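Long-range contact in Cwp19 (Clostridioides difficile, PDB 5OQ3), which probably hydrolyses glycosidic bonds through this TIM-barrel glycoside hydrolase domain of a longer S-layer-associated protein, which may also have amidase activity: residues Lys25-Asn37 and Leu61-Pro75. Sequence-based numbering, arbitrary orientation.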
# COMPACT_ATOMS: atom_id res chain seq x y z
N LYS A 25 -5.92 7.40 19.49
CA LYS A 25 -6.70 8.40 18.71
C LYS A 25 -7.07 7.81 17.38
O LYS A 25 -6.45 6.87 16.93
CB LYS A 25 -5.87 9.66 18.50
CG LYS A 25 -4.74 9.53 17.51
CD LYS A 25 -3.65 10.54 17.80
CE LYS A 25 -2.61 10.51 16.71
NZ LYS A 25 -1.37 11.19 17.18
N GLU A 26 -8.07 8.40 16.75
CA GLU A 26 -8.53 7.90 15.47
C GLU A 26 -7.39 8.08 14.43
O GLU A 26 -6.76 9.13 14.36
CB GLU A 26 -9.77 8.68 15.07
CG GLU A 26 -10.48 8.17 13.84
CD GLU A 26 -11.67 9.02 13.39
OE1 GLU A 26 -12.71 8.46 13.02
OE2 GLU A 26 -11.58 10.25 13.40
N MET A 27 -7.15 7.05 13.61
CA MET A 27 -6.23 7.16 12.46
C MET A 27 -6.80 8.03 11.38
O MET A 27 -7.94 7.82 10.98
CB MET A 27 -5.91 5.74 11.92
CG MET A 27 -5.12 5.70 10.64
SD MET A 27 -3.48 6.44 10.80
CE MET A 27 -2.64 5.26 11.79
N ARG A 28 -6.03 9.03 10.95
CA ARG A 28 -6.48 9.96 9.92
C ARG A 28 -5.31 10.15 8.94
O ARG A 28 -4.55 11.10 9.07
CB ARG A 28 -6.89 11.30 10.58
CG ARG A 28 -8.03 11.12 11.56
CD ARG A 28 -8.27 12.35 12.45
NE ARG A 28 -9.39 12.11 13.37
CZ ARG A 28 -9.84 12.98 14.27
NH1 ARG A 28 -9.23 14.14 14.45
NH2 ARG A 28 -10.91 12.68 14.99
N ALA A 29 -5.15 9.20 8.01
CA ALA A 29 -3.95 9.15 7.16
C ALA A 29 -4.24 9.57 5.75
O ALA A 29 -5.35 9.47 5.30
CB ALA A 29 -3.40 7.73 7.17
N ALA A 30 -3.20 10.03 5.08
CA ALA A 30 -3.25 10.23 3.66
C ALA A 30 -2.09 9.47 3.00
O ALA A 30 -0.96 9.56 3.46
CB ALA A 30 -3.20 11.70 3.31
N TRP A 31 -2.40 8.80 1.89
CA TRP A 31 -1.38 8.22 1.03
C TRP A 31 -0.71 9.34 0.23
O TRP A 31 -1.41 10.19 -0.36
CB TRP A 31 -1.98 7.18 0.06
CG TRP A 31 -2.22 5.85 0.65
CD1 TRP A 31 -1.30 4.89 0.91
CD2 TRP A 31 -3.50 5.24 0.93
NE1 TRP A 31 -1.90 3.77 1.40
CE2 TRP A 31 -3.25 3.93 1.35
CE3 TRP A 31 -4.82 5.66 0.80
CZ2 TRP A 31 -4.26 3.04 1.71
CZ3 TRP A 31 -5.83 4.78 1.12
CH2 TRP A 31 -5.54 3.49 1.57
N ILE A 32 0.62 9.30 0.19
CA ILE A 32 1.43 10.16 -0.66
C ILE A 32 2.21 9.20 -1.60
O ILE A 32 3.21 8.61 -1.22
CB ILE A 32 2.38 11.03 0.20
CG1 ILE A 32 1.55 11.94 1.16
CG2 ILE A 32 3.33 11.87 -0.67
CD1 ILE A 32 2.38 12.76 2.13
N SER A 33 1.68 9.03 -2.78
CA SER A 33 2.22 8.17 -3.82
C SER A 33 3.26 8.90 -4.63
O SER A 33 3.09 10.07 -5.00
CB SER A 33 1.09 7.64 -4.69
OG SER A 33 1.58 6.70 -5.63
N THR A 34 4.35 8.20 -4.90
CA THR A 34 5.50 8.72 -5.65
C THR A 34 5.61 8.10 -7.06
O THR A 34 6.27 8.65 -7.94
CB THR A 34 6.79 8.45 -4.88
OG1 THR A 34 6.93 7.04 -4.68
CG2 THR A 34 6.78 9.15 -3.55
N VAL A 35 4.90 7.00 -7.29
CA VAL A 35 4.90 6.37 -8.62
C VAL A 35 4.25 7.33 -9.60
O VAL A 35 3.22 7.94 -9.31
CB VAL A 35 4.22 4.98 -8.59
CG1 VAL A 35 2.70 5.11 -8.46
CG2 VAL A 35 4.57 4.20 -9.86
N TYR A 36 4.91 7.54 -10.74
CA TYR A 36 4.49 8.54 -11.73
C TYR A 36 4.33 9.94 -11.10
O TYR A 36 3.63 10.78 -11.64
CB TYR A 36 3.22 8.11 -12.45
CG TYR A 36 3.38 6.86 -13.24
CD1 TYR A 36 4.34 6.78 -14.27
CD2 TYR A 36 2.58 5.75 -13.00
CE1 TYR A 36 4.49 5.64 -15.03
CE2 TYR A 36 2.73 4.59 -13.76
CZ TYR A 36 3.69 4.55 -14.76
OH TYR A 36 3.85 3.43 -15.52
N ASN A 37 5.04 10.20 -9.99
CA ASN A 37 5.03 11.52 -9.34
C ASN A 37 3.60 11.94 -9.01
O ASN A 37 3.25 13.09 -9.11
CB ASN A 37 5.77 12.53 -10.26
CG ASN A 37 7.22 12.15 -10.44
OD1 ASN A 37 7.57 11.35 -11.31
ND2 ASN A 37 8.07 12.66 -9.55
N LEU A 61 -2.30 19.03 4.59
CA LEU A 61 -2.90 17.84 5.22
C LEU A 61 -3.15 18.06 6.72
O LEU A 61 -4.23 17.76 7.21
CB LEU A 61 -2.00 16.64 5.00
CG LEU A 61 -1.75 16.21 3.54
CD1 LEU A 61 -0.72 15.09 3.48
CD2 LEU A 61 -3.04 15.82 2.87
N LYS A 62 -2.16 18.62 7.41
CA LYS A 62 -2.31 18.84 8.83
C LYS A 62 -3.50 19.77 9.09
O LYS A 62 -4.26 19.60 10.04
CB LYS A 62 -1.04 19.38 9.45
CG LYS A 62 -1.25 19.63 10.92
CD LYS A 62 -0.03 19.70 11.75
CE LYS A 62 -0.40 19.67 13.22
NZ LYS A 62 0.77 20.12 14.00
N SER A 63 -3.64 20.78 8.23
CA SER A 63 -4.70 21.77 8.39
C SER A 63 -6.12 21.21 8.37
O SER A 63 -7.03 21.87 8.90
CB SER A 63 -4.60 22.91 7.35
OG SER A 63 -5.15 22.52 6.09
N VAL A 64 -6.31 20.03 7.79
CA VAL A 64 -7.64 19.40 7.75
C VAL A 64 -7.80 18.25 8.72
O VAL A 64 -8.82 17.58 8.71
CB VAL A 64 -8.08 18.98 6.34
CG1 VAL A 64 -7.96 20.18 5.40
CG2 VAL A 64 -7.30 17.77 5.79
N GLY A 65 -6.77 17.99 9.52
CA GLY A 65 -6.84 16.95 10.54
C GLY A 65 -6.07 15.66 10.25
O GLY A 65 -6.12 14.73 11.02
N ILE A 66 -5.36 15.59 9.13
CA ILE A 66 -4.53 14.42 8.86
C ILE A 66 -3.41 14.33 9.89
O ILE A 66 -2.71 15.30 10.17
CB ILE A 66 -3.99 14.44 7.42
CG1 ILE A 66 -5.11 14.44 6.39
CG2 ILE A 66 -2.99 13.32 7.16
CD1 ILE A 66 -5.96 13.19 6.42
N ASN A 67 -3.27 13.13 10.46
CA ASN A 67 -2.27 12.87 11.49
C ASN A 67 -1.20 11.88 11.12
O ASN A 67 -0.26 11.67 11.90
CB ASN A 67 -2.92 12.50 12.84
CG ASN A 67 -3.76 11.21 12.79
OD1 ASN A 67 -3.50 10.31 11.98
ND2 ASN A 67 -4.79 11.14 13.67
N THR A 68 -1.27 11.35 9.90
CA THR A 68 -0.36 10.26 9.47
C THR A 68 -0.12 10.38 7.98
O THR A 68 -1.10 10.47 7.22
CB THR A 68 -0.96 8.86 9.81
OG1 THR A 68 -1.19 8.77 11.22
CG2 THR A 68 0.01 7.74 9.40
N ALA A 69 1.15 10.35 7.57
CA ALA A 69 1.52 10.38 6.16
C ALA A 69 2.01 8.98 5.82
O ALA A 69 2.90 8.45 6.48
CB ALA A 69 2.64 11.39 5.93
N VAL A 70 1.48 8.41 4.78
CA VAL A 70 1.85 7.05 4.30
C VAL A 70 2.55 7.26 2.95
O VAL A 70 1.88 7.54 1.93
CB VAL A 70 0.63 6.13 4.17
CG1 VAL A 70 1.08 4.73 3.74
CG2 VAL A 70 -0.13 6.03 5.50
N VAL A 71 3.89 7.24 2.97
CA VAL A 71 4.69 7.77 1.86
C VAL A 71 5.38 6.62 1.14
O VAL A 71 6.05 5.82 1.79
CB VAL A 71 5.72 8.78 2.39
CG1 VAL A 71 6.54 9.34 1.24
CG2 VAL A 71 4.98 9.91 3.16
N GLN A 72 5.21 6.54 -0.17
CA GLN A 72 5.70 5.43 -1.01
C GLN A 72 7.19 5.56 -1.25
O GLN A 72 7.62 6.26 -2.14
CB GLN A 72 4.90 5.43 -2.31
CG GLN A 72 5.02 4.18 -3.16
CD GLN A 72 4.11 4.22 -4.35
OE1 GLN A 72 3.83 5.31 -4.87
NE2 GLN A 72 3.69 3.05 -4.83
N VAL A 73 7.96 4.84 -0.42
CA VAL A 73 9.40 4.87 -0.47
C VAL A 73 10.00 3.85 -1.46
O VAL A 73 11.16 3.95 -1.81
CB VAL A 73 10.05 4.71 0.91
CG1 VAL A 73 9.60 5.82 1.87
CG2 VAL A 73 9.83 3.34 1.55
N ARG A 74 9.18 2.85 -1.83
CA ARG A 74 9.55 1.82 -2.85
C ARG A 74 8.39 1.68 -3.83
O ARG A 74 7.60 0.75 -3.73
CB ARG A 74 9.82 0.49 -2.17
CG ARG A 74 10.18 -0.67 -3.10
CD ARG A 74 10.20 -1.96 -2.32
NE ARG A 74 10.36 -3.14 -3.15
CZ ARG A 74 11.51 -3.73 -3.45
NH1 ARG A 74 12.65 -3.22 -3.05
NH2 ARG A 74 11.49 -4.88 -4.14
N PRO A 75 8.32 2.61 -4.80
CA PRO A 75 7.27 2.49 -5.80
C PRO A 75 7.53 1.45 -6.87
O PRO A 75 6.57 0.95 -7.45
CB PRO A 75 7.24 3.87 -6.44
CG PRO A 75 8.60 4.43 -6.25
CD PRO A 75 8.99 3.92 -4.89
O HOH W 1 0.09 11.94 15.11
O HOH W 2 -6.65 15.12 13.66
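Gln72 OE1 accepts three hydrogen bonds from the chain that follows strand 27-32: Ser33 OG at 2.8 Å, Thr34 N in its carbonyl plane, and Val35 N from above that plane. An extended side chain, with CG anti to the backbone N (chi1 -166°), carries the amide there, while Thr34 OG1 returns a bond to Gln72 O at 2.7 Å. At the other end of the strands Asn67 plays a comparable part. Its ND2 meets Glu26 O at 2.9 Å, in the amide plane, and its OD1 takes Arg28 N and Thr68 OG1 from opposite faces. Arg28 turns its guanidinium to Glu26, gripping OE2 side-on with NE and NH2; Arg351 shares that carboxylate, and a water links Arg28 NH1 to Gly65 O.

Between these ends run parallel-strand bonds, among them the nearly straight Ile32 N to Val70 O at 2.8 Å. On one face, Val70 CG1 lies 3.7 Å from Trp31 CD1, and the Met27 side chain crosses that of Thr68 at about a right angle, its SD 3.3 Å from Thr68 OG1; Trp31 also packs edge-to-face with Trp122. On the other, Ile32 CD1 rests among Leu61, Ala69 and Val71, and Ala30 CB meets Leu61 and Ile66, joining helix 47-63 to the sheet. In this first beta-alpha-beta unit of the barrel, side-chain amides extend the strand pairing: buried Gln72 satisfies three donors beyond strand 27-32, and Asn67 stands in for a backbone partner at its start.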